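Local structure of botulinum neurotoxin type G (Clostridium botulinum, 3MPP) at residues 109-114 with 126-132; 153-157 with 166-170; 304-310 with 348-354. The protein targets the toxin to nerve cells, this receptor-binding domain of its heavy chain attaching it to the cell surface before the protease light chain is translocated into the cytosol. The protein carries 4 engineered substitutions. All coordinates share one frame. Where two conformers were deposited one is given. Residues are numbered along the deposited sequence.

Interaction 1: 109-114 with 126-132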
loop_
_atom_site.group_PDB
_atom_site.type_symbol
_atom_site.label_atom_id
_atom_site.label_comp_id
_atom_site.label_asym_id
_atom_site.label_seq_id
_atom_site.Cartn_x
_atom_site.Cartn_y
_atom_site.Cartn_z
ATOM N N GLY A 109 -15.959 -5.224 -7.645
ATOM C CA GLY A 109 -14.891 -4.834 -8.538
ATOM C C GLY A 109 -14.054 -3.751 -7.894
ATOM O O GLY A 109 -13.487 -3.945 -6.821
ATOM N N ASN A 110 -13.994 -2.603 -8.555
ATOM C CA ASN A 110 -13.208 -1.480 -8.089
ATOM C C ASN A 110 -14.031 -0.532 -7.216
ATOM O O ASN A 110 -13.706 0.649 -7.088
ATOM C CB ASN A 110 -12.617 -0.732 -9.279
ATOM C CG ASN A 110 -13.681 -0.269 -10.256
ATOM O OD1 ASN A 110 -14.681 -0.959 -10.480
ATOM N ND2 ASN A 110 -13.471 0.904 -10.845
ATOM N N ARG A 111 -15.095 -1.059 -6.616
ATOM C CA ARG A 111 -15.926 -0.271 -5.706
ATOM C C ARG A 111 -15.928 -0.881 -4.318
ATOM O O ARG A 111 -16.080 -2.090 -4.159
ATOM C CB ARG A 111 -17.381 -0.211 -6.185
ATOM C CG ARG A 111 -17.639 0.688 -7.363
ATOM C CD ARG A 111 -19.130 0.763 -7.688
ATOM N NE ARG A 111 -19.349 1.753 -8.732
ATOM C CZ ARG A 111 -20.524 2.261 -9.065
ATOM N NH1 ARG A 111 -21.626 1.872 -8.434
ATOM N NH2 ARG A 111 -20.589 3.166 -10.034
ATOM N N ILE A 112 -15.794 -0.033 -3.312
ATOM C CA ILE A 112 -16.006 -0.453 -1.941
ATOM C C ILE A 112 -17.296 0.223 -1.491
ATOM O O ILE A 112 -17.469 1.424 -1.698
ATOM C CB ILE A 112 -14.816 -0.054 -1.044
ATOM C CG1 ILE A 112 -15.053 -0.504 0.397
ATOM C CG2 ILE A 112 -14.572 1.434 -1.116
ATOM C CD1 ILE A 112 -14.602 -1.913 0.675
ATOM N N ILE A 113 -18.205 -0.551 -0.899
ATOM C CA ILE A 113 -19.596 -0.118 -0.732
ATOM C C ILE A 113 -20.110 -0.289 0.692
ATOM O O ILE A 113 -19.962 -1.350 1.296
ATOM C CB ILE A 113 -20.538 -0.933 -1.639
ATOM C CG1 ILE A 113 -20.150 -0.789 -3.109
ATOM C CG2 ILE A 113 -21.984 -0.535 -1.411
ATOM C CD1 ILE A 113 -20.866 -1.786 -4.006
ATOM N N TRP A 114 -20.733 0.763 1.208
ATOM C CA TRP A 114 -21.368 0.749 2.520
ATOM C C TRP A 114 -22.896 0.776 2.356
ATOM O O TRP A 114 -23.431 1.613 1.637
ATOM C CB TRP A 114 -20.889 1.973 3.307
ATOM C CG TRP A 114 -21.585 2.238 4.609
ATOM C CD1 TRP A 114 -22.472 3.244 4.873
ATOM C CD2 TRP A 114 -21.419 1.518 5.836
ATOM N NE1 TRP A 114 -22.871 3.188 6.184
ATOM C CE2 TRP A 114 -22.240 2.139 6.797
ATOM C CE3 TRP A 114 -20.655 0.413 6.216
ATOM C CZ2 TRP A 114 -22.324 1.686 8.109
ATOM C CZ3 TRP A 114 -20.741 -0.032 7.518
ATOM C CH2 TRP A 114 -21.566 0.604 8.450
ATOM N N ILE A 126 -23.713 3.952 -0.121
ATOM C CA ILE A 126 -22.740 4.945 -0.519
ATOM C C ILE A 126 -21.479 4.150 -0.840
ATOM O O ILE A 126 -21.273 3.083 -0.271
ATOM C CB ILE A 126 -22.491 5.949 0.619
ATOM C CG1 ILE A 126 -21.474 7.008 0.200
ATOM C CG2 ILE A 126 -22.037 5.232 1.878
ATOM C CD1 ILE A 126 -21.321 8.123 1.213
ATOM N N PHE A 127 -20.646 4.647 -1.752
ATOM C CA PHE A 127 -19.494 3.879 -2.197
ATOM C C PHE A 127 -18.305 4.758 -2.577
ATOM O O PHE A 127 -18.450 5.964 -2.811
ATOM C CB PHE A 127 -19.885 2.993 -3.388
ATOM C CG PHE A 127 -20.242 3.765 -4.624
ATOM C CD1 PHE A 127 -19.247 4.193 -5.495
ATOM C CD2 PHE A 127 -21.564 4.077 -4.910
ATOM C CE1 PHE A 127 -19.559 4.904 -6.632
ATOM C CE2 PHE A 127 -21.886 4.788 -6.050
ATOM C CZ PHE A 127 -20.881 5.207 -6.914
ATOM N N PHE A 128 -17.130 4.138 -2.617
ATOM C CA PHE A 128 -15.936 4.752 -3.176
ATOM C C PHE A 128 -15.487 3.913 -4.368
ATOM O O PHE A 128 -15.378 2.692 -4.255
ATOM C CB PHE A 128 -14.818 4.826 -2.125
ATOM C CG PHE A 128 -13.477 5.231 -2.682
ATOM C CD1 PHE A 128 -13.265 6.520 -3.161
ATOM C CD2 PHE A 128 -12.412 4.333 -2.703
ATOM C CE1 PHE A 128 -12.021 6.900 -3.664
ATOM C CE2 PHE A 128 -11.179 4.708 -3.208
ATOM C CZ PHE A 128 -10.982 5.999 -3.690
ATOM N N GLU A 129 -15.247 4.557 -5.508
ATOM C CA GLU A 129 -14.756 3.848 -6.690
ATOM C C GLU A 129 -13.401 4.397 -7.115
ATOM O O GLU A 129 -13.260 5.609 -7.258
ATOM C CB GLU A 129 -15.735 3.995 -7.858
ATOM C CG GLU A 129 -15.235 3.353 -9.168
ATOM C CD GLU A 129 -16.294 3.341 -10.275
ATOM O OE1 GLU A 129 -17.474 3.091 -9.971
ATOM O OE2 GLU A 129 -15.946 3.573 -11.451
ATOM N N TYR A 130 -12.413 3.516 -7.308
ATOM C CA TYR A 130 -11.130 3.926 -7.878
ATOM C C TYR A 130 -11.019 3.425 -9.317
ATOM O O TYR A 130 -11.641 2.431 -9.691
ATOM C CB TYR A 130 -9.939 3.440 -7.028
ATOM C CG TYR A 130 -9.982 1.968 -6.688
ATOM C CD1 TYR A 130 -9.535 1.013 -7.595
ATOM C CD2 TYR A 130 -10.483 1.535 -5.469
ATOM C CE1 TYR A 130 -9.581 -0.340 -7.296
ATOM C CE2 TYR A 130 -10.535 0.194 -5.162
ATOM C CZ TYR A 130 -10.081 -0.742 -6.081
ATOM O OH TYR A 130 -10.129 -2.082 -5.772
ATOM N N SER A 131 -10.233 4.128 -10.123
ATOM C CA SER A 131 -10.089 3.795 -11.539
ATOM C C SER A 131 -9.419 2.442 -11.764
ATOM O O SER A 131 -8.572 2.019 -10.981
ATOM C CB SER A 131 -9.279 4.882 -12.257
ATOM O OG SER A 131 -9.083 4.557 -13.623
ATOM N N ILE A 132 -9.803 1.768 -12.841
ATOM C CA ILE A 132 -9.071 0.599 -13.293
ATOM C C ILE A 132 -8.529 0.864 -14.692
ATOM O O ILE A 132 -8.284 -0.061 -15.466
ATOM C CB ILE A 132 -9.955 -0.670 -13.275
ATOM C CG1 ILE A 132 -11.252 -0.439 -14.057
ATOM C CG2 ILE A 132 -10.290 -1.053 -11.845
ATOM C CD1 ILE A 132 -12.154 -1.660 -14.059
HETATM O O HOH W 1 -12.656 -2.435 -4.326
HETATM O O HOH W 2 -14.757 1.654 -13.831
#
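Arg111 stretches out (chi1 m, chi2 and chi3 t) along the sheet face that also carries Ile113, Phe127 and Glu129. Its guanidinium lies flat on the Phe127 ring, planes 12° apart, with CZ 4.0 Å from the ring centroid in a cation-pi stack, while Arg111 NE forms a salt bridge to Glu129 OE1 at 2.6 Å. Phe127 takes the p rotamer, which swings its ring under the arginine; Lys166 makes a further cation-pi contact with that ring. These residues belong to the antiparallel hairpin of strands 111-117 and 123-129, at one edge of a seven-stranded sheet in the lectin-like jelly roll of the N-terminal receptor-binding subdomain. Backbone pairs Ile112 N to Phe128 O and Phe128 N to Ile112 O, both 2.9 Å, hold the register. On the other face, Ile112, Trp114, Ile126 and Phe128 all adopt chi1 t; Ile112 CG2 meets Phe128 CB at 3.5 Å, and Trp114 CD1 meets Ile126 CG2 at 3.6 Å. Beyond the paired strands, Asn110 in the p rotamer sends ND2 to Tyr130 O (2.6 Å) and lays CB over the face of the Tyr130 ring, also chi1 p, as a CH-pi contact 4.1 Å from its centroid.

Interaction 2: 153-157 with 166-170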
loop_
_atom_site.group_PDB
_atom_site.type_symbol
_atom_site.label_atom_id
_atom_site.label_comp_id
_atom_site.label_asym_id
_atom_site.label_seq_id
_atom_site.Cartn_x
_atom_site.Cartn_y
_atom_site.Cartn_z
ATOM N N LEU A 153 -28.596 13.047 11.248
ATOM C CA LEU A 153 -29.132 14.152 10.448
ATOM C C LEU A 153 -30.060 13.724 9.298
ATOM O O LEU A 153 -31.074 14.378 9.057
ATOM C CB LEU A 153 -28.000 15.051 9.927
ATOM C CG LEU A 153 -28.372 16.432 9.374
ATOM C CD1 LEU A 153 -27.192 17.385 9.481
ATOM C CD2 LEU A 153 -28.845 16.342 7.930
ATOM N N GLY A 154 -29.729 12.645 8.588
ATOM C CA GLY A 154 -28.558 11.834 8.862
ATOM C C GLY A 154 -27.635 11.689 7.671
ATOM O O GLY A 154 -28.066 11.365 6.565
ATOM N N ASN A 155 -26.352 11.932 7.904
ATOM C CA ASN A 155 -25.350 11.804 6.857
ATOM C C ASN A 155 -24.476 10.568 7.024
ATOM O O ASN A 155 -24.114 10.185 8.137
ATOM C CB ASN A 155 -24.477 13.057 6.787
ATOM C CG ASN A 155 -25.148 14.192 6.046
ATOM O OD1 ASN A 155 -26.279 14.061 5.581
ATOM N ND2 ASN A 155 -24.450 15.313 5.924
ATOM N N ALA A 156 -24.159 9.940 5.901
ATOM C CA ALA A 156 -23.155 8.893 5.871
ATOM C C ALA A 156 -21.960 9.435 5.109
ATOM O O ALA A 156 -22.127 10.049 4.058
ATOM C CB ALA A 156 -23.706 7.648 5.193
ATOM N N ASN A 157 -20.761 9.222 5.647
ATOM C CA ASN A 157 -19.532 9.700 5.016
ATOM C C ASN A 157 -18.528 8.577 4.816
ATOM O O ASN A 157 -18.373 7.717 5.684
ATOM C CB ASN A 157 -18.874 10.787 5.868
ATOM C CG ASN A 157 -19.835 11.902 6.251
ATOM O OD1 ASN A 157 -20.849 11.668 6.905
ATOM N ND2 ASN A 157 -19.505 13.120 5.856
ATOM N N LYS A 166 -16.827 10.885 0.080
ATOM C CA LYS A 166 -18.262 10.984 -0.161
ATOM C C LYS A 166 -19.042 11.200 1.122
ATOM O O LYS A 166 -18.589 10.846 2.207
ATOM C CB LYS A 166 -18.783 9.761 -0.919
ATOM C CG LYS A 166 -18.645 9.909 -2.416
ATOM C CD LYS A 166 -19.364 8.831 -3.170
ATOM C CE LYS A 166 -18.977 8.877 -4.632
ATOM N NZ LYS A 166 -19.445 7.662 -5.340
ATOM N N SER A 167 -20.221 11.793 0.990
ATOM C CA SER A 167 -21.044 12.104 2.144
ATOM C C SER A 167 -22.469 12.374 1.685
ATOM O O SER A 167 -22.727 13.368 1.007
ATOM C CB SER A 167 -20.471 13.317 2.877
ATOM O OG SER A 167 -21.321 13.727 3.932
ATOM N N GLU A 168 -23.392 11.484 2.046
ATOM C CA GLU A 168 -24.776 11.594 1.588
ATOM C C GLU A 168 -25.809 11.284 2.670
ATOM O O GLU A 168 -25.502 10.643 3.677
ATOM C CB GLU A 168 -25.016 10.655 0.403
ATOM C CG GLU A 168 -23.943 10.701 -0.671
ATOM C CD GLU A 168 -24.033 9.520 -1.624
ATOM O OE1 GLU A 168 -23.037 9.246 -2.324
ATOM O OE2 GLU A 168 -25.099 8.864 -1.665
ATOM N N LYS A 169 -27.039 11.745 2.447
ATOM C CA LYS A 169 -28.191 11.298 3.226
ATOM C C LYS A 169 -28.972 10.294 2.378
ATOM O O LYS A 169 -28.752 10.204 1.170
ATOM C CB LYS A 169 -29.077 12.481 3.625
ATOM C CG LYS A 169 -29.677 13.249 2.462
ATOM C CD LYS A 169 -28.950 14.565 2.242
ATOM C CE LYS A 169 -29.130 15.491 3.436
ATOM N NZ LYS A 169 -28.569 16.847 3.189
ATOM N N ILE A 170 -29.888 9.546 2.988
ATOM C CA ILE A 170 -30.232 9.691 4.398
ATOM C C ILE A 170 -29.696 8.540 5.242
ATOM O O ILE A 170 -30.338 8.116 6.202
ATOM C CB ILE A 170 -31.762 9.804 4.594
ATOM C CG1 ILE A 170 -32.503 8.953 3.562
ATOM C CG2 ILE A 170 -32.216 11.254 4.478
ATOM C CD1 ILE A 170 -32.237 7.470 3.671
#
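Leu153, poorly ordered, leads into a cis peptide bond before Gly154. The carbonyl of Gly154 faces the other segment, and its O receives CA-H...O contacts from Lys169 CA at 3.3 Å and Ile170 CA at 3.5 Å; a second cis peptide bond, between Lys169 and Ile170, lies directly across from it. Asn155 follows, its backbone N hydrogen-bonded to Asp151, and its CA approaches Glu168 O at 3.4 Å. Ala156 N donates to Glu168 O at 2.7 Å in an almost straight bond, and Glu168 N returns one to Ala156 O at 2.8 Å. This is the open end of the antiparallel hairpin formed by strands 156-160 and 163-168, which borders strand 144-150 in the lectin-like jelly roll of the N-terminal receptor-binding subdomain. The methyl of Ala156 shares a face with Glu168, whose side chain packs on Ile126. Asn157 and Ser167 form the next pair, non-hydrogen-bonded, with CA atoms only 4.0 Å apart and both side chains on the opposite face. Asn157 ND2 sits 2.7 Å from Ser167 OG, but the angle is too poor for a hydrogen bond, while Asn157 CA contacts Lys166 O at 3.2 Å.

Interaction 3: 304-310 with 348-354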
loop_
_atom_site.group_PDB
_atom_site.type_symbol
_atom_site.label_atom_id
_atom_site.label_comp_id
_atom_site.label_asym_id
_atom_site.label_seq_id
_atom_site.Cartn_x
_atom_site.Cartn_y
_atom_site.Cartn_z
ATOM N N GLU A 304 14.034 3.031 8.968
ATOM C CA GLU A 304 14.495 4.347 8.577
ATOM C C GLU A 304 15.889 4.592 9.141
ATOM O O GLU A 304 16.150 4.347 10.323
ATOM C CB GLU A 304 13.504 5.402 9.075
ATOM C CG GLU A 304 13.316 6.574 8.131
ATOM C CD GLU A 304 14.289 7.711 8.394
ATOM O OE1 GLU A 304 15.134 7.578 9.310
ATOM O OE2 GLU A 304 14.200 8.740 7.686
ATOM N N GLY A 305 16.796 5.043 8.282
ATOM C CA GLY A 305 18.154 5.343 8.701
ATOM C C GLY A 305 19.140 4.181 8.670
ATOM O O GLY A 305 20.336 4.389 8.879
ATOM N N ASP A 306 18.658 2.960 8.428
ATOM C CA ASP A 306 19.557 1.797 8.339
ATOM C C ASP A 306 20.619 2.039 7.271
ATOM O O ASP A 306 20.348 2.705 6.274
ATOM C CB ASP A 306 18.793 0.528 7.937
ATOM C CG ASP A 306 18.130 -0.172 9.121
ATOM O OD1 ASP A 306 18.291 0.302 10.259
ATOM O OD2 ASP A 306 17.436 -1.191 8.902
ATOM N N TYR A 307 21.806 1.469 7.485
ATOM C CA TYR A 307 22.863 1.445 6.479
ATOM C C TYR A 307 22.761 0.173 5.627
ATOM O O TYR A 307 22.720 -0.940 6.158
ATOM C CB TYR A 307 24.226 1.550 7.153
ATOM C CG TYR A 307 24.453 2.907 7.785
ATOM C CD1 TYR A 307 24.929 3.968 7.036
ATOM C CD2 TYR A 307 24.178 3.125 9.129
ATOM C CE1 TYR A 307 25.135 5.212 7.605
ATOM C CE2 TYR A 307 24.380 4.366 9.707
ATOM C CZ TYR A 307 24.860 5.404 8.937
ATOM O OH TYR A 307 25.063 6.643 9.498
ATOM N N ILE A 308 22.694 0.340 4.309
ATOM C CA ILE A 308 22.362 -0.780 3.443
ATOM C C ILE A 308 23.214 -0.780 2.194
ATOM O O ILE A 308 23.849 0.233 1.861
ATOM C CB ILE A 308 20.878 -0.716 2.984
ATOM C CG1 ILE A 308 20.692 0.461 2.012
ATOM C CG2 ILE A 308 19.955 -0.580 4.197
ATOM C CD1 ILE A 308 19.719 0.218 0.913
ATOM N N TYR A 309 23.257 -1.931 1.527
ATOM C CA TYR A 309 23.711 -1.987 0.140
ATOM C C TYR A 309 22.539 -2.314 -0.760
ATOM O O TYR A 309 21.603 -2.998 -0.342
ATOM C CB TYR A 309 24.745 -3.101 -0.075
ATOM C CG TYR A 309 25.917 -3.103 0.852
ATOM C CD1 TYR A 309 26.803 -2.035 0.886
ATOM C CD2 TYR A 309 26.178 -4.202 1.665
ATOM C CE1 TYR A 309 27.919 -2.053 1.720
ATOM C CE2 TYR A 309 27.297 -4.228 2.506
ATOM C CZ TYR A 309 28.156 -3.144 2.527
ATOM O OH TYR A 309 29.259 -3.142 3.356
ATOM N N LEU A 310 22.617 -1.883 -2.015
ATOM C CA LEU A 310 21.633 -2.313 -2.998
ATOM C C LEU A 310 22.321 -3.272 -3.973
ATOM O O LEU A 310 23.102 -2.836 -4.818
ATOM C CB LEU A 310 21.031 -1.100 -3.733
ATOM C CG LEU A 310 20.067 -0.211 -2.922
ATOM C CD1 LEU A 310 19.580 1.017 -3.725
ATOM C CD2 LEU A 310 18.850 -1.037 -2.452
ATOM N N ASP A 348 29.613 2.122 -1.643
ATOM C CA ASP A 348 28.345 1.402 -1.760
ATOM C C ASP A 348 27.441 1.489 -0.536
ATOM O O ASP A 348 26.315 1.000 -0.557
ATOM C CB ASP A 348 28.575 -0.065 -2.129
ATOM C CG ASP A 348 29.427 -0.810 -1.092
ATOM O OD1 ASP A 348 29.988 -0.175 -0.178
ATOM O OD2 ASP A 348 29.542 -2.037 -1.206
ATOM N N VAL A 349 27.919 2.134 0.514
ATOM C CA VAL A 349 27.131 2.251 1.742
ATOM C C VAL A 349 26.075 3.377 1.647
ATOM O O VAL A 349 26.398 4.574 1.545
ATOM C CB VAL A 349 28.040 2.461 2.957
ATOM C CG1 VAL A 349 27.198 2.591 4.217
ATOM C CG2 VAL A 349 29.050 1.295 3.065
ATOM N N LEU A 350 24.810 2.968 1.659
ATOM C CA LEU A 350 23.691 3.879 1.487
ATOM C C LEU A 350 22.815 3.904 2.733
ATOM O O LEU A 350 22.951 3.066 3.624
ATOM C CB LEU A 350 22.819 3.416 0.317
ATOM C CG LEU A 350 23.554 3.074 -0.972
ATOM C CD1 LEU A 350 22.570 2.517 -2.021
ATOM C CD2 LEU A 350 24.295 4.311 -1.470
ATOM N N GLN A 351 21.893 4.862 2.769
ATOM C CA GLN A 351 20.932 4.965 3.861
ATOM C C GLN A 351 19.549 5.237 3.289
ATOM O O GLN A 351 19.373 6.144 2.469
ATOM C CB GLN A 351 21.324 6.087 4.820
ATOM C CG GLN A 351 22.708 5.944 5.416
ATOM C CD GLN A 351 23.190 7.229 6.067
ATOM O OE1 GLN A 351 22.500 7.813 6.898
ATOM N NE2 GLN A 351 24.386 7.676 5.688
ATOM N N ILE A 352 18.570 4.434 3.703
ATOM C CA ILE A 352 17.193 4.629 3.269
ATOM C C ILE A 352 16.487 5.518 4.284
ATOM O O ILE A 352 16.602 5.322 5.496
ATOM C CB ILE A 352 16.436 3.299 3.085
ATOM C CG1 ILE A 352 17.193 2.375 2.135
ATOM C CG2 ILE A 352 15.061 3.538 2.496
ATOM C CD1 ILE A 352 16.332 1.235 1.610
ATOM N N LYS A 353 15.760 6.506 3.781
ATOM C CA LYS A 353 15.206 7.533 4.641
ATOM C C LYS A 353 13.739 7.787 4.290
ATOM O O LYS A 353 13.250 7.363 3.244
ATOM C CB LYS A 353 15.994 8.835 4.471
ATOM C CG LYS A 353 17.495 8.721 4.607
ATOM C CD LYS A 353 17.949 8.607 6.053
ATOM C CE LYS A 353 17.722 9.885 6.816
ATOM N NZ LYS A 353 18.639 9.930 7.995
ATOM N N LYS A 354 13.046 8.489 5.176
ATOM C CA LYS A 354 11.713 8.998 4.874
ATOM C C LYS A 354 11.611 10.422 5.417
ATOM O O LYS A 354 11.138 10.647 6.535
ATOM C CB LYS A 354 10.630 8.115 5.500
ATOM C CG LYS A 354 9.358 8.105 4.698
ATOM C CD LYS A 354 8.167 7.656 5.529
ATOM C CE LYS A 354 8.290 6.221 5.965
ATOM N NZ LYS A 354 6.987 5.747 6.512
HETATM O O HOH W 3 31.477 -1.184 1.733
HETATM O O HOH W 4 24.915 -0.253 -2.671
#
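Within the beta-trefoil of the C-terminal receptor-binding subdomain, strands 307-312 and 346-353 pair antiparallel locally but diverge strongly, their short segments making an angle of 107°. The pairing centres on Ile308 and Leu350: Ile308 N donates to Leu350 O at 2.8 Å and Leu350 N to Ile308 O at 2.9 Å. Around this pair, Ile308 CD1 packs against Ile352 CG1 at 3.5 Å and Leu310 CD1 against Leu350 CD1 at 3.8 Å, with Phe377 touching both leucines. Before the strand, Gly305 N reaches Ile352 O (2.8 Å), and the Glu304 side chain turns back so that OE2 accepts from Lys354 N (2.8 Å). At the other end one water links Leu310 N to Asp348 O; Asp348 also forms a salt bridge with Arg321, which also makes a cation-pi contact with Tyr309. Direct strand pairing is thus brief, and where the chains diverge a carboxylate at one end and a water at the other satisfy backbone amides while the aliphatic side chains pack between.

How the interactions relate
Interactions 1, 2 and 3 follow one another along the chain without overlap. The first two are beta hairpins of the N-terminal receptor-binding subdomain, with centres about 17 Å apart. They belong to different sheets, 109-114/126-132 to the one edged by strand 123-129 and 153-157/166-170 to the one holding strands 144-150, 156-160 and 163-168, yet they touch: Ile126 packs on Ala156, Lys166 and Glu168, so strand 123-129 meets strand 163-168 where the two sheets come together. Interaction 3 stands apart in the C-terminal trefoil subdomain, on the opposite side of the chain's centre, its centre about 37 Å from that of interaction 1 and 46 Å from that of interaction 2. The receptor-binding domain thus joins two separately built beta folds.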